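Local coordinates for protein 3,4-dihydroxy-2-butanone 4-phosphate synthase (PDB 1TKS) that converts D-ribulose 5-phosphate into formate and 3,4-dihydroxy-2-butanone 4-phosphate, a step of riboflavin biosynthesis, at residues 13-25 against 35-49. Numbering follows the deposited sequence.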
# COMPACT_ATOMS: atom_id res chain seq x y z
N GLU B 13 -16.59 -12.29 19.17
CA GLU B 13 -15.76 -12.49 20.34
C GLU B 13 -14.30 -12.57 19.94
O GLU B 13 -13.44 -12.04 20.63
CB GLU B 13 -16.18 -13.77 21.08
CG GLU B 13 -17.49 -13.60 21.84
CD GLU B 13 -17.40 -12.54 22.91
OE1 GLU B 13 -18.43 -11.89 23.19
OE2 GLU B 13 -16.30 -12.35 23.48
N ALA B 14 -14.01 -13.21 18.81
CA ALA B 14 -12.64 -13.31 18.34
C ALA B 14 -12.14 -11.91 17.98
O ALA B 14 -11.01 -11.54 18.30
CB ALA B 14 -12.57 -14.22 17.11
N TYR B 15 -13.00 -11.15 17.33
CA TYR B 15 -12.69 -9.79 16.91
C TYR B 15 -12.46 -8.92 18.15
O TYR B 15 -11.54 -8.10 18.18
CB TYR B 15 -13.84 -9.26 16.05
CG TYR B 15 -13.58 -7.96 15.32
CD1 TYR B 15 -13.79 -6.73 15.95
CD2 TYR B 15 -13.16 -7.96 13.99
CE1 TYR B 15 -13.61 -5.54 15.26
CE2 TYR B 15 -12.97 -6.77 13.30
CZ TYR B 15 -13.19 -5.57 13.93
OH TYR B 15 -13.02 -4.39 13.24
N LYS B 16 -13.28 -9.11 19.18
CA LYS B 16 -13.13 -8.35 20.41
C LYS B 16 -11.79 -8.66 21.08
O LYS B 16 -11.19 -7.80 21.73
CB LYS B 16 -14.28 -8.67 21.36
CG LYS B 16 -14.33 -7.83 22.63
CD LYS B 16 -15.47 -8.29 23.52
CE LYS B 16 -16.81 -8.15 22.82
NZ LYS B 16 -17.92 -8.79 23.60
N ASN B 17 -11.32 -9.90 20.91
CA ASN B 17 -10.07 -10.35 21.51
C ASN B 17 -8.85 -10.03 20.64
O ASN B 17 -7.77 -10.57 20.86
CB ASN B 17 -10.14 -11.86 21.79
CG ASN B 17 -9.41 -12.25 23.08
OD1 ASN B 17 -9.44 -13.42 23.48
ND2 ASN B 17 -8.77 -11.28 23.72
N GLY B 18 -9.04 -9.16 19.66
CA GLY B 18 -7.94 -8.75 18.80
C GLY B 18 -7.55 -9.66 17.65
O GLY B 18 -6.45 -9.53 17.10
N GLU B 19 -8.42 -10.59 17.28
CA GLU B 19 -8.11 -11.49 16.18
C GLU B 19 -8.58 -10.89 14.87
O GLU B 19 -9.43 -10.00 14.84
CB GLU B 19 -8.80 -12.84 16.35
CG GLU B 19 -8.54 -13.54 17.66
CD GLU B 19 -9.14 -14.93 17.69
OE1 GLU B 19 -9.46 -15.41 18.80
OE2 GLU B 19 -9.27 -15.55 16.61
N PHE B 20 -8.01 -11.41 13.80
CA PHE B 20 -8.38 -11.01 12.46
C PHE B 20 -9.58 -11.86 12.08
O PHE B 20 -9.84 -12.90 12.69
CB PHE B 20 -7.27 -11.34 11.46
CG PHE B 20 -6.20 -10.31 11.35
CD1 PHE B 20 -4.92 -10.54 11.84
CD2 PHE B 20 -6.46 -9.10 10.70
CE1 PHE B 20 -3.92 -9.58 11.68
CE2 PHE B 20 -5.46 -8.15 10.54
CZ PHE B 20 -4.19 -8.39 11.03
N LEU B 21 -10.31 -11.40 11.08
CA LEU B 21 -11.43 -12.13 10.53
C LEU B 21 -11.26 -12.01 9.03
O LEU B 21 -10.85 -10.96 8.53
CB LEU B 21 -12.78 -11.52 10.94
CG LEU B 21 -13.27 -11.80 12.36
CD1 LEU B 21 -14.59 -11.08 12.59
CD2 LEU B 21 -13.44 -13.29 12.57
N ILE B 22 -11.51 -13.10 8.31
CA ILE B 22 -11.43 -13.07 6.86
C ILE B 22 -12.87 -12.75 6.48
O ILE B 22 -13.80 -13.43 6.93
CB ILE B 22 -11.03 -14.44 6.29
CG1 ILE B 22 -9.59 -14.76 6.70
CG2 ILE B 22 -11.14 -14.43 4.76
CD1 ILE B 22 -9.17 -16.20 6.45
N VAL B 23 -13.05 -11.71 5.68
CA VAL B 23 -14.39 -11.28 5.30
C VAL B 23 -14.64 -11.34 3.79
O VAL B 23 -13.89 -10.76 3.02
CB VAL B 23 -14.64 -9.84 5.82
CG1 VAL B 23 -16.02 -9.37 5.43
CG2 VAL B 23 -14.47 -9.80 7.33
N MET B 24 -15.70 -12.04 3.40
CA MET B 24 -16.10 -12.17 1.99
C MET B 24 -17.42 -11.40 1.87
O MET B 24 -18.06 -11.10 2.88
CB MET B 24 -16.39 -13.62 1.61
CG MET B 24 -15.55 -14.67 2.28
SD MET B 24 -13.78 -14.47 1.92
CE MET B 24 -13.67 -15.18 0.34
N ASP B 25 -17.82 -11.07 0.64
CA ASP B 25 -19.09 -10.38 0.43
C ASP B 25 -20.26 -11.28 0.80
O ASP B 25 -21.19 -10.86 1.49
CB ASP B 25 -19.25 -9.96 -1.03
CG ASP B 25 -18.42 -8.75 -1.38
OD1 ASP B 25 -18.22 -7.89 -0.50
OD2 ASP B 25 -17.98 -8.65 -2.55
N LEU B 35 -8.67 -9.28 5.03
CA LEU B 35 -8.41 -9.46 6.45
C LEU B 35 -8.88 -8.18 7.13
O LEU B 35 -8.58 -7.08 6.65
CB LEU B 35 -6.91 -9.66 6.70
CG LEU B 35 -6.40 -11.07 6.45
CD1 LEU B 35 -4.89 -11.08 6.55
CD2 LEU B 35 -7.02 -12.03 7.46
N ILE B 36 -9.62 -8.31 8.22
CA ILE B 36 -10.12 -7.15 8.96
C ILE B 36 -9.99 -7.38 10.47
O ILE B 36 -10.26 -8.48 10.96
CB ILE B 36 -11.62 -6.87 8.70
CG1 ILE B 36 -11.90 -6.80 7.19
CG2 ILE B 36 -12.03 -5.57 9.38
CD1 ILE B 36 -13.34 -6.48 6.84
N MET B 37 -9.58 -6.35 11.20
CA MET B 37 -9.49 -6.43 12.65
C MET B 37 -9.68 -5.05 13.26
O MET B 37 -9.66 -4.05 12.55
CB MET B 37 -8.15 -7.04 13.11
CG MET B 37 -6.90 -6.16 13.00
SD MET B 37 -5.53 -6.82 13.97
CE MET B 37 -5.98 -6.33 15.62
N ALA B 38 -9.89 -5.02 14.57
CA ALA B 38 -10.09 -3.77 15.29
C ALA B 38 -8.87 -2.86 15.17
O ALA B 38 -7.76 -3.27 15.46
CB ALA B 38 -10.39 -4.06 16.75
N ALA B 39 -9.10 -1.62 14.76
CA ALA B 39 -8.01 -0.66 14.60
C ALA B 39 -7.24 -0.42 15.90
O ALA B 39 -6.01 -0.35 15.90
CB ALA B 39 -8.54 0.66 14.06
N GLU B 40 -7.97 -0.31 17.01
CA GLU B 40 -7.35 -0.04 18.30
C GLU B 40 -6.54 -1.21 18.85
O GLU B 40 -5.78 -1.04 19.80
CB GLU B 40 -8.42 0.35 19.32
CG GLU B 40 -9.47 -0.72 19.57
CD GLU B 40 -10.67 -0.18 20.32
OE1 GLU B 40 -10.63 -0.13 21.57
OE2 GLU B 40 -11.64 0.21 19.65
N LEU B 41 -6.68 -2.38 18.24
CA LEU B 41 -5.96 -3.55 18.75
C LEU B 41 -4.82 -4.04 17.87
O LEU B 41 -4.11 -4.97 18.26
CB LEU B 41 -6.95 -4.70 18.97
CG LEU B 41 -8.14 -4.42 19.90
CD1 LEU B 41 -9.05 -5.64 19.94
CD2 LEU B 41 -7.63 -4.07 21.29
N ILE B 42 -4.63 -3.43 16.71
CA ILE B 42 -3.56 -3.88 15.82
C ILE B 42 -2.17 -3.51 16.31
O ILE B 42 -1.83 -2.34 16.48
CB ILE B 42 -3.77 -3.37 14.36
CG1 ILE B 42 -2.83 -4.11 13.41
CG2 ILE B 42 -3.53 -1.87 14.28
CD1 ILE B 42 -3.19 -3.96 11.94
N THR B 43 -1.37 -4.54 16.56
CA THR B 43 -0.00 -4.39 17.05
C THR B 43 0.98 -4.39 15.90
O THR B 43 0.61 -4.62 14.75
CB THR B 43 0.39 -5.55 17.97
OG1 THR B 43 0.27 -6.78 17.25
CG2 THR B 43 -0.52 -5.61 19.19
N GLN B 44 2.25 -4.14 16.22
CA GLN B 44 3.30 -4.14 15.22
C GLN B 44 3.33 -5.51 14.54
O GLN B 44 3.37 -5.59 13.32
CB GLN B 44 4.66 -3.87 15.89
CG GLN B 44 5.81 -3.68 14.91
CD GLN B 44 6.45 -4.97 14.44
OE1 GLN B 44 7.34 -4.95 13.58
NE2 GLN B 44 6.02 -6.10 14.99
N GLU B 45 3.30 -6.57 15.34
CA GLU B 45 3.33 -7.92 14.80
C GLU B 45 2.12 -8.22 13.93
O GLU B 45 2.24 -8.84 12.87
CB GLU B 45 3.39 -8.96 15.92
CG GLU B 45 4.63 -8.93 16.81
CD GLU B 45 4.66 -7.74 17.75
OE1 GLU B 45 3.59 -7.14 18.00
OE2 GLU B 45 5.75 -7.41 18.24
N LYS B 46 0.94 -7.77 14.36
CA LYS B 46 -0.27 -8.02 13.59
C LYS B 46 -0.29 -7.24 12.29
O LYS B 46 -0.84 -7.72 11.28
CB LYS B 46 -1.50 -7.69 14.44
CG LYS B 46 -1.76 -8.73 15.52
CD LYS B 46 -2.81 -8.28 16.51
CE LYS B 46 -3.15 -9.41 17.47
NZ LYS B 46 -4.16 -9.01 18.48
N MET B 47 0.30 -6.06 12.30
CA MET B 47 0.38 -5.24 11.09
C MET B 47 1.38 -5.90 10.14
O MET B 47 1.19 -5.91 8.92
CB MET B 47 0.85 -3.82 11.41
CG MET B 47 1.01 -2.94 10.16
SD MET B 47 -0.53 -2.62 9.24
CE MET B 47 -0.62 -3.93 8.11
N ALA B 48 2.46 -6.45 10.70
CA ALA B 48 3.46 -7.10 9.87
C ALA B 48 2.80 -8.31 9.20
O ALA B 48 3.09 -8.62 8.04
CB ALA B 48 4.64 -7.55 10.72
N PHE B 49 1.92 -8.98 9.93
CA PHE B 49 1.21 -10.14 9.40
C PHE B 49 0.28 -9.69 8.28
O PHE B 49 0.26 -10.29 7.20
CB PHE B 49 0.39 -10.80 10.52
CG PHE B 49 -0.34 -12.04 10.09
CD1 PHE B 49 0.29 -13.29 10.11
CD2 PHE B 49 -1.67 -11.97 9.68
CE1 PHE B 49 -0.40 -14.44 9.73
CE2 PHE B 49 -2.37 -13.12 9.31
CZ PHE B 49 -1.73 -14.36 9.34
O HOH W 1 -9.76 -7.49 16.14
O HOH W 2 -5.06 -11.63 19.63
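Lys46 NZ from helix 44-52 gives a hydrogen bond of 2.7 Å to Gly18 O, on the positive-phi glycine of the Schellman motif that ends helix 8-16. Stretched straight from CG, the lysine spans the gap to the turn; its nitrogen holds Gly18 O directly and Asn17 O through water. The chain then enters the antiparallel hairpin of strands 21-24 and 34-38, the middle pair of a four-stranded mixed sheet. Leu21 and Ile36 form a hydrogen-bonded pair, Leu21 N to Ile36 O and Ile36 N to Leu21 O both 2.9 Å.

On the Ile22 and Leu35 side, Phe20 wedges between strand and helix. Met37 SD sits over one ring face, 3.8 Å from the centroid, a Met-aromatic contact; the bend at chi3 (-78°) turns CE toward Gly18 O. Lys46 O meets the ring edge.

Across the sheet, Val23 CG2 touches Ile36 CD1 at 3.5 Å. The Ile36 side chain lies about 5 Å from those of Asp34 and His145, which probably bind substrate and, for His145, magnesium. Ala38 N lies over one face of the Tyr15 ring, whose hydroxyl hydrogen-bonds Ser153. Over that ring's centre, one water donates to Tyr15 O and Glu19 O and accepts from Ala38 N at 2.9 Å.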